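Local coordinates for protein teicoplanin pseudoaglycone deacetylases Orf2 (Actinoplanes teichomyceticus, PDB 3DFF) that acts as a zinc-dependent deacetylase that probably removes the acetyl group from teicoplanin pseudoaglycone during biosynthesis of the lipoglycopeptide antibiotic, at residues I13-H16 and L17-V21; V40-V43 and F44-A47; N122-S125 and P126-H130; E135-D138 and D139-I143; D163-A166 and T167-A170. All coordinates share one frame; numbering follows the deposited sequence.

Contact 1 of 5, residues I13-H16 and L17-V21; sequences ISPH and LDDAV. With ZN (zinc ion), chain B.
The H16 imidazole and the D19 carboxylate run out next to each other in one direction, their planes 49° apart, and both end on the zinc ion. One face of the H16 ring has P15 CB above it, set toward the rim, and H161 meets the ring edge-to-face. H16 ND1 binds the metal at 2.1 Å. D19 binds it lopsidedly: OD2 sits 2.1 Å from the zinc, while OD1 is further off at 2.6 Å. The anti lone pair of D19 OD2 also accepts the backbone N-H of H16, N to OD2 3.0 Å, so one oxygen serves both metal and main chain. Behind this lies S14, whose chi1 of -172° turns OG across to the helix start. There it takes the N-H of A20 (N to OG 3.1 Å), and S14 OG donates a hydrogen bond to H16 O at 2.7 Å, bracing the inverse gamma turn at L17. PHLDD here is this protein's form of the His-Pro-Asp-Asp motif of the PIG-L family, running from strand 9-14 into helix 19-33. H164 and water 1 and water 2 complete the zinc shell. D18 OD1 accepts a hydrogen bond from zinc-bound water 1 at 2.6 Å, while H16 NE2 donates to D163. With ND1 on the metal and NE2 on a carboxylate, the ring has little freedom to turn, and zinc together with D18 would be expected to orient and polarise the water, consistent with metal-assisted amide hydrolysis.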
loop_
_atom_site.group_PDB
_atom_site.type_symbol
_atom_site.label_atom_id
_atom_site.label_comp_id
_atom_site.label_asym_id
_atom_site.label_seq_id
_atom_site.Cartn_x
_atom_site.Cartn_y
_atom_site.Cartn_z
ATOM N N ILE A 13 1.901 -5.764 4.511
ATOM C CA ILE A 13 2.943 -4.767 4.248
ATOM C C ILE A 13 2.414 -3.726 3.273
ATOM O O ILE A 13 2.254 -4.001 2.087
ATOM C CB ILE A 13 4.211 -5.435 3.737
ATOM C CG1 ILE A 13 4.676 -6.523 4.735
ATOM C CG2 ILE A 13 5.325 -4.412 3.489
ATOM C CD1 ILE A 13 5.907 -7.214 4.328
ATOM N N SER A 14 2.118 -2.547 3.808
ATOM C CA SER A 14 1.517 -1.476 3.026
ATOM C C SER A 14 2.595 -0.511 2.522
ATOM O O SER A 14 3.452 -0.103 3.298
ATOM C CB SER A 14 0.528 -0.724 3.901
ATOM O OG SER A 14 -0.217 0.210 3.132
ATOM N N PRO A 15 2.552 -0.117 1.236
ATOM C CA PRO A 15 3.515 0.903 0.782
ATOM C C PRO A 15 3.305 2.213 1.523
ATOM O O PRO A 15 4.265 2.745 2.102
ATOM C CB PRO A 15 3.219 1.067 -0.729
ATOM C CG PRO A 15 2.312 -0.022 -1.078
ATOM C CD PRO A 15 1.646 -0.556 0.162
ATOM N N HIS A 16 2.072 2.730 1.511
ATOM C CA HIS A 16 1.766 4.036 2.089
ATOM C C HIS A 16 0.721 3.915 3.168
ATOM O O HIS A 16 0.092 2.868 3.330
ATOM C CB HIS A 16 1.207 4.989 1.032
ATOM C CG HIS A 16 2.133 5.220 -0.108
ATOM N ND1 HIS A 16 1.796 4.912 -1.411
ATOM C CD2 HIS A 16 3.374 5.758 -0.153
ATOM C CE1 HIS A 16 2.796 5.250 -2.206
ATOM N NE2 HIS A 16 3.773 5.745 -1.464
ATOM N N LEU A 17 0.536 5.011 3.902
ATOM C CA LEU A 17 -0.445 5.082 4.976
ATOM C C LEU A 17 -1.854 5.256 4.401
ATOM O O LEU A 17 -2.369 6.380 4.294
ATOM C CB LEU A 17 -0.060 6.216 5.942
ATOM C CG LEU A 17 1.307 6.053 6.625
ATOM C CD1 LEU A 17 1.849 7.362 7.116
ATOM C CD2 LEU A 17 1.199 5.055 7.817
ATOM N N ASP A 18 -2.439 4.123 4.011
ATOM C CA ASP A 18 -3.807 4.006 3.468
ATOM C C ASP A 18 -3.985 2.758 2.611
ATOM O O ASP A 18 -5.089 2.248 2.499
ATOM C CB ASP A 18 -4.261 5.239 2.675
ATOM C CG ASP A 18 -3.327 5.593 1.490
ATOM O OD1 ASP A 18 -2.361 4.867 1.179
ATOM O OD2 ASP A 18 -3.564 6.663 0.886
ATOM N N ASP A 19 -2.915 2.260 1.996
ATOM C CA ASP A 19 -3.079 1.272 0.921
ATOM C C ASP A 19 -3.661 -0.044 1.424
ATOM O O ASP A 19 -4.541 -0.618 0.778
ATOM C CB ASP A 19 -1.755 1.001 0.188
ATOM C CG ASP A 19 -1.303 2.173 -0.657
ATOM O OD1 ASP A 19 -2.061 2.618 -1.542
ATOM O OD2 ASP A 19 -0.176 2.651 -0.440
ATOM N N ALA A 20 -3.172 -0.516 2.564
ATOM C CA ALA A 20 -3.633 -1.803 3.115
ATOM C C ALA A 20 -5.104 -1.735 3.461
ATOM O O ALA A 20 -5.856 -2.711 3.227
ATOM C CB ALA A 20 -2.809 -2.174 4.369
ATOM N N VAL A 21 -5.529 -0.617 4.039
ATOM C CA VAL A 21 -6.947 -0.484 4.415
ATOM C C VAL A 21 -7.818 -0.387 3.157
ATOM O O VAL A 21 -8.810 -1.101 3.019
ATOM C CB VAL A 21 -7.182 0.669 5.401
ATOM C CG1 VAL A 21 -8.673 0.881 5.638
ATOM C CG2 VAL A 21 -6.451 0.361 6.724
HETATM ZN ZN ZN B . 0.007 4.034 -2.049
HETATM O O HOH W 1 -1.183 5.435 -1.013
HETATM O O HOH W 2 -0.245 5.106 -3.722
#

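Contact 2 of 5, residues V40-V43 and F44-A47; sequences VYTV and FAGA
V43 carries CG1 anti to its backbone N (chi1 180°), while F44 swings its ring carbon CG anti to the carbonyl carbon (chi1 -66°), and these two settings send the neighbouring side chains out alongside each other. CG1 of V43 therefore comes down over one face of the F44 ring as a CH-pi contact, 3.8 Å from the centroid and 21° off the ring normal. It leans toward the rim, closest to F44 CE2 at 3.6 Å. The main chain bends tightly between the two residues: F44 is the centre of an inverse gamma turn, closed by a weak bond from A45 N to V43 O of 3.1 Å. The turn sits where strand 37-42 of the parallel part of the sheet gives way to a loop, at the same end of the sheet as the zinc site. At the end of the turn, A45 CB points back to the strand and meets T42 CG2 at 4.0 Å, with T42 O nearby. F95 touches both V43 and F44, and the F44 ring also reaches D163 and T167 of helix 162-178. R76, on helix 71-85, donates a hydrogen bond to A45 O.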
loop_
_atom_site.group_PDB
_atom_site.type_symbol
_atom_site.label_atom_id
_atom_site.label_comp_id
_atom_site.label_asym_id
_atom_site.label_seq_id
_atom_site.Cartn_x
_atom_site.Cartn_y
_atom_site.Cartn_z
ATOM N N VAL A 40 -0.061 -4.617 10.622
ATOM C CA VAL A 40 0.027 -3.896 9.348
ATOM C C VAL A 40 1.222 -2.961 9.432
ATOM O O VAL A 40 1.185 -1.967 10.166
ATOM C CB VAL A 40 -1.259 -3.132 9.066
ATOM C CG1 VAL A 40 -1.155 -2.340 7.749
ATOM C CG2 VAL A 40 -2.460 -4.125 9.012
ATOM N N TYR A 41 2.270 -3.329 8.712
ATOM C CA TYR A 41 3.519 -2.561 8.660
ATOM C C TYR A 41 3.490 -1.694 7.424
ATOM O O TYR A 41 3.325 -2.215 6.321
ATOM C CB TYR A 41 4.702 -3.531 8.595
ATOM C CG TYR A 41 6.035 -2.928 8.176
ATOM C CD1 TYR A 41 6.642 -1.923 8.941
ATOM C CD2 TYR A 41 6.684 -3.365 7.024
ATOM C CE1 TYR A 41 7.862 -1.371 8.562
ATOM C CE2 TYR A 41 7.916 -2.818 6.621
ATOM C CZ TYR A 41 8.500 -1.814 7.404
ATOM O OH TYR A 41 9.707 -1.268 7.030
ATOM N N THR A 42 3.661 -0.384 7.600
ATOM C CA THR A 42 3.737 0.516 6.451
ATOM C C THR A 42 5.193 0.911 6.221
ATOM O O THR A 42 5.845 1.445 7.111
ATOM C CB THR A 42 2.874 1.757 6.662
ATOM O OG1 THR A 42 1.504 1.358 6.862
ATOM C CG2 THR A 42 2.963 2.698 5.432
ATOM N N VAL A 43 5.678 0.630 5.018
ATOM C CA VAL A 43 7.058 0.885 4.594
ATOM C C VAL A 43 7.381 2.382 4.536
ATOM O O VAL A 43 8.322 2.845 5.179
ATOM C CB VAL A 43 7.334 0.229 3.224
ATOM C CG1 VAL A 43 8.775 0.482 2.737
ATOM C CG2 VAL A 43 7.056 -1.270 3.310
ATOM N N PHE A 44 6.604 3.136 3.757
ATOM C CA PHE A 44 6.929 4.541 3.489
ATOM C C PHE A 44 6.225 5.478 4.458
ATOM O O PHE A 44 5.498 6.392 4.073
ATOM C CB PHE A 44 6.701 4.867 1.999
ATOM C CG PHE A 44 7.650 4.137 1.103
ATOM C CD1 PHE A 44 8.965 4.588 0.949
ATOM C CD2 PHE A 44 7.265 2.953 0.470
ATOM C CE1 PHE A 44 9.895 3.890 0.141
ATOM C CE2 PHE A 44 8.189 2.242 -0.341
ATOM C CZ PHE A 44 9.519 2.714 -0.489
ATOM N N ALA A 45 6.450 5.229 5.743
ATOM C CA ALA A 45 5.872 6.031 6.825
ATOM C C ALA A 45 6.963 6.828 7.543
ATOM O O ALA A 45 6.724 7.336 8.625
ATOM C CB ALA A 45 5.132 5.113 7.820
ATOM N N GLY A 46 8.126 6.957 6.904
ATOM C CA GLY A 46 9.294 7.605 7.524
ATOM C C GLY A 46 9.063 9.080 7.762
ATOM O O GLY A 46 8.495 9.778 6.911
ATOM N N ALA A 47 9.479 9.547 8.944
ATOM C CA ALA A 47 9.337 10.944 9.332
ATOM C C ALA A 47 10.024 11.867 8.340
ATOM O O ALA A 47 11.131 11.599 7.888
ATOM C CB ALA A 47 9.917 11.143 10.709
#

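Contact 3 of 5, residues N122-S125 and P126-H130; sequences NDHS and PDSDH
S125 and S128 form the compact part of this helix start, each hydroxyl bonding to the other residue's backbone. S125 OG accepts the N-H of S128, N to OG 3.3 Å with a fairly straight 152° at the hydrogen, and S128 OG returns a bond to S125 O at 2.8 Å. A weak bond from S128 N reaches the same S125 O. Beside this pair the H124 ring stands with its edge to the helix: S128 OG lies near the ring plane, 3.2 Å from H124 CD2. H124 NE2 donates to D129 OD1 at 2.7 Å. The carboxylate is almost perpendicular to the imidazole, at 88°. D129 OD1 is met on its syn side, 32° out of the carboxylate plane. S125 is the N-cap of helix 126-147, with P126 opening the first turn. H124 and D129 are seen to bind a zinc ion in a crystal structure of this protein; no zinc is modelled on them in this chain, where a histidine-carboxylate hydrogen bond joins the two. H124 ND1 is occupied as well, donating to N122 O at 2.8 Å, so the ring is held at both nitrogens, and L103 and L109 touch it. By contrast, the outer side is loose. P126 and D127 are solvent-exposed, and the side chain of D127 comes no closer to S125 than its CB, 3.8 Å from S125 OG, while D129 itself lies at the surface.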
loop_
_atom_site.group_PDB
_atom_site.type_symbol
_atom_site.label_atom_id
_atom_site.label_comp_id
_atom_site.label_asym_id
_atom_site.label_seq_id
_atom_site.Cartn_x
_atom_site.Cartn_y
_atom_site.Cartn_z
ATOM N N ASN A 122 12.150 12.141 -11.644
ATOM C CA ASN A 122 13.424 12.466 -12.280
ATOM C C ASN A 122 14.248 11.227 -12.554
ATOM O O ASN A 122 14.262 10.290 -11.759
ATOM C CB ASN A 122 14.199 13.451 -11.402
ATOM C CG ASN A 122 13.645 14.854 -11.488
ATOM O OD1 ASN A 122 13.560 15.567 -10.494
ATOM N ND2 ASN A 122 13.266 15.255 -12.692
ATOM N N ASP A 123 14.928 11.196 -13.701
ATOM C CA ASP A 123 15.695 10.023 -14.041
ATOM C C ASP A 123 16.843 9.830 -13.059
ATOM O O ASP A 123 17.411 10.805 -12.571
ATOM C CB ASP A 123 16.211 10.144 -15.480
ATOM C CG ASP A 123 15.094 10.001 -16.513
ATOM O OD1 ASP A 123 14.373 8.968 -16.502
ATOM O OD2 ASP A 123 14.972 10.913 -17.351
ATOM N N HIS A 124 17.162 8.571 -12.765
ATOM C CA HIS A 124 18.231 8.248 -11.826
ATOM C C HIS A 124 18.751 6.824 -12.052
ATOM O O HIS A 124 18.127 6.037 -12.768
ATOM C CB HIS A 124 17.711 8.401 -10.387
ATOM C CG HIS A 124 16.502 7.568 -10.107
ATOM N ND1 HIS A 124 15.235 7.948 -10.494
ATOM C CD2 HIS A 124 16.369 6.357 -9.514
ATOM C CE1 HIS A 124 14.370 7.017 -10.135
ATOM N NE2 HIS A 124 15.034 6.033 -9.554
ATOM N N SER A 125 19.882 6.508 -11.420
ATOM C CA SER A 125 20.617 5.271 -11.683
ATOM C C SER A 125 19.882 4.000 -11.272
ATOM O O SER A 125 19.120 4.019 -10.296
ATOM C CB SER A 125 21.995 5.301 -11.004
ATOM O OG SER A 125 21.912 5.145 -9.586
ATOM N N PRO A 126 20.124 2.895 -12.016
ATOM C CA PRO A 126 19.691 1.550 -11.616
ATOM C C PRO A 126 20.030 1.286 -10.150
ATOM O O PRO A 126 19.153 0.888 -9.361
ATOM C CB PRO A 126 20.495 0.629 -12.543
ATOM C CG PRO A 126 20.743 1.471 -13.785
ATOM C CD PRO A 126 20.827 2.897 -13.323
ATOM N N ASP A 127 21.278 1.565 -9.785
ATOM C CA ASP A 127 21.789 1.280 -8.444
ATOM C C ASP A 127 20.935 1.879 -7.321
ATOM O O ASP A 127 20.681 1.216 -6.313
ATOM C CB ASP A 127 23.236 1.766 -8.303
ATOM C CG ASP A 127 24.208 0.985 -9.170
ATOM O OD1 ASP A 127 23.800 -0.008 -9.811
ATOM O OD2 ASP A 127 25.398 1.364 -9.202
ATOM N N SER A 128 20.489 3.122 -7.476
ATOM C CA SER A 128 19.729 3.755 -6.399
ATOM C C SER A 128 18.389 3.052 -6.134
ATOM O O SER A 128 17.975 2.920 -4.985
ATOM C CB SER A 128 19.536 5.260 -6.634
ATOM O OG SER A 128 18.960 5.503 -7.903
ATOM N N ASP A 129 17.747 2.577 -7.198
ATOM C CA ASP A 129 16.513 1.813 -7.084
ATOM C C ASP A 129 16.772 0.497 -6.351
ATOM O O ASP A 129 16.047 0.152 -5.406
ATOM C CB ASP A 129 15.952 1.520 -8.480
ATOM C CG ASP A 129 15.263 2.723 -9.103
ATOM O OD1 ASP A 129 14.823 3.618 -8.348
ATOM O OD2 ASP A 129 15.143 2.753 -10.360
ATOM N N HIS A 130 17.809 -0.201 -6.803
ATOM C CA HIS A 130 18.240 -1.494 -6.251
ATOM C C HIS A 130 18.518 -1.369 -4.751
ATOM O O HIS A 130 18.098 -2.210 -3.941
ATOM C CB HIS A 130 19.501 -1.954 -6.995
ATOM C CG HIS A 130 20.079 -3.238 -6.490
ATOM N ND1 HIS A 130 19.674 -4.470 -6.955
ATOM C CD2 HIS A 130 21.043 -3.480 -5.573
ATOM C CE1 HIS A 130 20.355 -5.417 -6.337
ATOM N NE2 HIS A 130 21.192 -4.843 -5.493
#

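Contact 4 of 5, residues E135-D138 and D139-I143; sequences EVAD and DIRSI
D138 O is gripped by the N-H of S142, N to O 3.0 Å, and by water 3, which donates to it from 2.7 Å. The same water lies 2.7 Å from S142 OG, bridging the carbonyl to the hydroxyl one turn on. One residue back, A137 O accepts from R141 N at 2.9 Å. A137 O also lies over the centre of one face of the R141 guanidinium, 3.7 Å from its plane. The arginine gets there because its chain bends at chi3 (-64°) and folds back along the helix instead of running outward. NH1 then rests on A137 CB, and NH2 forms a salt bridge with D138 OD1 whose modelled length is too short to trust in detail. The carboxylate and guanidinium planes stand 66° apart. All of this belongs to the middle of helix 126-147, whose regular bonds include I140 N to V136 O at 2.9 Å. The helix is amphipathic here. On its buried face V136 CG1 meets I140 CD1 at 3.8 Å, V136 packs on V43 and F95, and I140 on Y41 and I13. R141 NH1 makes a second salt bridge, to E177 of helix 162-178, joining the two helices across their polar margin. On a further flank E135 and D139, a turn apart and of like charge, both bind R94, which would be expected to offset their mutual repulsion.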
loop_
_atom_site.group_PDB
_atom_site.type_symbol
_atom_site.label_atom_id
_atom_site.label_comp_id
_atom_site.label_asym_id
_atom_site.label_seq_id
_atom_site.Cartn_x
_atom_site.Cartn_y
_atom_site.Cartn_z
ATOM N N GLU A 135 17.296 -2.187 1.046
ATOM C CA GLU A 135 17.074 -1.692 2.395
ATOM C C GLU A 135 15.703 -2.080 2.918
ATOM O O GLU A 135 15.571 -2.492 4.060
ATOM C CB GLU A 135 17.236 -0.175 2.447
ATOM C CG GLU A 135 18.661 0.299 2.165
ATOM C CD GLU A 135 19.555 0.277 3.381
ATOM O OE1 GLU A 135 19.040 0.133 4.515
ATOM O OE2 GLU A 135 20.786 0.420 3.205
ATOM N N VAL A 136 14.670 -1.931 2.087
ATOM C CA VAL A 136 13.335 -2.295 2.524
ATOM C C VAL A 136 13.280 -3.794 2.823
ATOM O O VAL A 136 12.664 -4.201 3.814
ATOM C CB VAL A 136 12.275 -1.911 1.474
ATOM C CG1 VAL A 136 10.881 -2.342 1.932
ATOM C CG2 VAL A 136 12.292 -0.392 1.253
ATOM N N ALA A 137 13.898 -4.592 1.952
ATOM C CA ALA A 137 13.956 -6.045 2.137
ATOM C C ALA A 137 14.625 -6.397 3.474
ATOM O O ALA A 137 14.172 -7.300 4.169
ATOM C CB ALA A 137 14.676 -6.689 0.990
ATOM N N ASP A 138 15.680 -5.660 3.832
ATOM C CA ASP A 138 16.368 -5.867 5.121
ATOM C C ASP A 138 15.395 -5.682 6.275
ATOM O O ASP A 138 15.316 -6.517 7.189
ATOM C CB ASP A 138 17.541 -4.887 5.298
ATOM C CG ASP A 138 18.740 -5.205 4.417
ATOM O OD1 ASP A 138 18.748 -6.238 3.712
ATOM O OD2 ASP A 138 19.708 -4.398 4.430
ATOM N N ASP A 139 14.668 -4.562 6.259
ATOM C CA ASP A 139 13.704 -4.258 7.307
ATOM C C ASP A 139 12.570 -5.283 7.377
ATOM O O ASP A 139 12.150 -5.678 8.465
ATOM C CB ASP A 139 13.151 -2.836 7.137
ATOM C CG ASP A 139 14.117 -1.782 7.636
ATOM O OD1 ASP A 139 15.328 -2.060 7.694
ATOM O OD2 ASP A 139 13.660 -0.687 7.990
ATOM N N ILE A 140 12.087 -5.730 6.225
ATOM C CA ILE A 140 11.045 -6.755 6.216
ATOM C C ILE A 140 11.565 -8.067 6.789
ATOM O O ILE A 140 10.845 -8.713 7.553
ATOM C CB ILE A 140 10.409 -6.967 4.821
ATOM C CG1 ILE A 140 9.714 -5.681 4.356
ATOM C CG2 ILE A 140 9.390 -8.122 4.867
ATOM C CD1 ILE A 140 9.337 -5.714 2.864
ATOM N N ARG A 141 12.802 -8.433 6.448
ATOM C CA ARG A 141 13.417 -9.649 7.012
ATOM C C ARG A 141 13.488 -9.574 8.527
ATOM O O ARG A 141 13.154 -10.544 9.215
ATOM C CB ARG A 141 14.795 -9.885 6.411
ATOM C CG ARG A 141 14.732 -10.663 5.089
ATOM C CD ARG A 141 16.102 -11.150 4.647
ATOM N NE ARG A 141 16.992 -10.027 4.359
ATOM C CZ ARG A 141 17.056 -9.404 3.184
ATOM N NH1 ARG A 141 16.322 -9.812 2.157
ATOM N NH2 ARG A 141 17.880 -8.385 3.024
ATOM N N SER A 142 13.861 -8.406 9.043
ATOM C CA SER A 142 13.938 -8.182 10.486
ATOM C C SER A 142 12.572 -8.345 11.135
ATOM O O SER A 142 12.447 -9.007 12.162
ATOM C CB SER A 142 14.531 -6.805 10.788
ATOM O OG SER A 142 15.853 -6.743 10.293
ATOM N N ILE A 143 11.538 -7.777 10.510
ATOM C CA ILE A 143 10.188 -7.852 11.034
ATOM C C ILE A 143 9.646 -9.287 10.970
ATOM O O ILE A 143 8.965 -9.730 11.893
ATOM C CB ILE A 143 9.251 -6.839 10.323
ATOM C CG1 ILE A 143 9.671 -5.413 10.679
ATOM C CG2 ILE A 143 7.799 -7.060 10.701
ATOM C CD1 ILE A 143 9.221 -4.382 9.660
HETATM O O HOH W 3 17.339 -7.833 8.350
#

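Contact 5 of 5, residues D163-A166 and T167-A170; sequences DHEA and TRDA. With ZN (zinc ion), chain B.
R168 starts with CB against H164 O, 3.4 Å away, the carbonyl that also accepts the R168 backbone N-H. Its chain leaves with CG anti to the backbone N (chi1 174°) and bends at chi3, which lays the guanidinium alongside E165, with E165 CA over one face. R168 NE donates to D169 OD1 at 3.0 Å and R168 NH2 to the same oxygen, also at 3.0 Å: a side-on grip of one carboxylate atom by two nitrogens. R168 NH2 passes E165 CG at 4.1 Å. R168 NH1 donates a hydrogen bond to water 4, which donates in turn to E165 OE2 at 2.7 Å, so the opposite charges of E165 and R168 meet through water. On another side of the helix, D163 O is held twice, by T167 OG1 at 2.8 Å and by T167 N, from opposite faces of the carbonyl plane. H164 points away from this turn to bind zinc through NE2 at 2.1 Å, its ND1 bonded to D187. Helix 162-178 follows strand 151-155 in a beta-alpha-beta unit: T167 touches T154 and H164 touches C155 of that strand, R168 NH1 bonds A156 O just beyond it, and A166 and A170 pack against V133 of helix 126-147.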
loop_
_atom_site.group_PDB
_atom_site.type_symbol
_atom_site.label_atom_id
_atom_site.label_comp_id
_atom_site.label_asym_id
_atom_site.label_seq_id
_atom_site.Cartn_x
_atom_site.Cartn_y
_atom_site.Cartn_z
ATOM N N ASP A 163 6.770 3.467 -5.271
ATOM C CA ASP A 163 6.803 3.039 -3.881
ATOM C C ASP A 163 6.077 1.705 -3.723
ATOM O O ASP A 163 6.439 0.885 -2.868
ATOM C CB ASP A 163 6.144 4.076 -2.970
ATOM C CG ASP A 163 6.976 5.355 -2.814
ATOM O OD1 ASP A 163 8.181 5.340 -3.142
ATOM O OD2 ASP A 163 6.425 6.364 -2.321
ATOM N N HIS A 164 5.030 1.499 -4.518
ATOM C CA HIS A 164 4.297 0.228 -4.497
ATOM C C HIS A 164 5.144 -0.883 -5.075
ATOM O O HIS A 164 5.177 -1.993 -4.527
ATOM C CB HIS A 164 2.981 0.338 -5.272
ATOM C CG HIS A 164 1.915 1.081 -4.528
ATOM N ND1 HIS A 164 0.599 0.660 -4.495
ATOM C CD2 HIS A 164 1.970 2.215 -3.784
ATOM C CE1 HIS A 164 -0.105 1.499 -3.755
ATOM N NE2 HIS A 164 0.700 2.456 -3.314
ATOM N N GLU A 165 5.834 -0.589 -6.182
ATOM C CA GLU A 165 6.740 -1.582 -6.781
ATOM C C GLU A 165 7.905 -1.916 -5.853
ATOM O O GLU A 165 8.251 -3.088 -5.720
ATOM C CB GLU A 165 7.239 -1.107 -8.150
ATOM C CG GLU A 165 6.094 -0.983 -9.130
ATOM C CD GLU A 165 6.521 -0.710 -10.554
ATOM O OE1 GLU A 165 7.680 -0.308 -10.783
ATOM O OE2 GLU A 165 5.674 -0.891 -11.451
ATOM N N ALA A 166 8.493 -0.914 -5.211
ATOM C CA ALA A 166 9.597 -1.175 -4.254
ATOM C C ALA A 166 9.134 -2.047 -3.090
ATOM O O ALA A 166 9.843 -2.976 -2.681
ATOM C CB ALA A 166 10.154 0.132 -3.728
ATOM N N THR A 167 7.944 -1.766 -2.561
ATOM C CA THR A 167 7.401 -2.522 -1.436
ATOM C C THR A 167 7.180 -3.972 -1.848
ATOM O O THR A 167 7.576 -4.909 -1.137
ATOM C CB THR A 167 6.074 -1.893 -0.976
ATOM O OG1 THR A 167 6.344 -0.569 -0.482
ATOM C CG2 THR A 167 5.436 -2.732 0.128
ATOM N N ARG A 168 6.535 -4.146 -2.999
ATOM C CA ARG A 168 6.164 -5.463 -3.477
ATOM C C ARG A 168 7.414 -6.295 -3.700
ATOM O O ARG A 168 7.512 -7.416 -3.196
ATOM C CB ARG A 168 5.336 -5.357 -4.756
ATOM C CG ARG A 168 5.036 -6.722 -5.400
ATOM C CD ARG A 168 4.683 -6.567 -6.864
ATOM N NE ARG A 168 5.819 -6.063 -7.646
ATOM C CZ ARG A 168 5.711 -5.474 -8.832
ATOM N NH1 ARG A 168 4.517 -5.282 -9.401
ATOM N NH2 ARG A 168 6.803 -5.042 -9.444
ATOM N N ASP A 169 8.381 -5.730 -4.422
ATOM C CA ASP A 169 9.610 -6.459 -4.761
ATOM C C ASP A 169 10.365 -6.822 -3.473
ATOM O O ASP A 169 10.758 -7.969 -3.286
ATOM C CB ASP A 169 10.491 -5.642 -5.714
ATOM C CG ASP A 169 9.869 -5.483 -7.106
ATOM O OD1 ASP A 169 8.783 -6.053 -7.383
ATOM O OD2 ASP A 169 10.493 -4.821 -7.958
ATOM N N ALA A 170 10.543 -5.855 -2.583
ATOM C CA ALA A 170 11.239 -6.120 -1.306
ATOM C C ALA A 170 10.541 -7.236 -0.514
ATOM O O ALA A 170 11.203 -8.115 0.046
ATOM C CB ALA A 170 11.297 -4.872 -0.469
HETATM ZN ZN ZN B . 0.007 4.034 -2.049
HETATM O O HOH W 4 3.745 -2.784 -11.196
HETATM O O HOH W 5 6.863 -4.020 -12.225
HETATM O O HOH W 1 -1.183 5.435 -1.013
HETATM O O HOH W 2 -0.245 5.106 -3.722
#

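How the contacts relate
All five contacts are local, so none closes a long loop; they follow one another along the chain without nesting or crossing. Contact 1 turns strand 9-14 into helix 19-33, and contact 2 ends the next strand, 37-42, its neighbour in the sheet; S14 N bonds Y41 O, and P15 O bonds F44 N. Contact 3 starts helix 126-147 at the surface, touching no other contact, and contact 4 lies further along that helix, where I140 packs on I13 of strand 9-14 and on Y41 of strand 37-42. Contact 5, in helix 162-178, packs A170 against contact 4, lays T167 beside F44 of contact 2 and shares the zinc ion with contact 1.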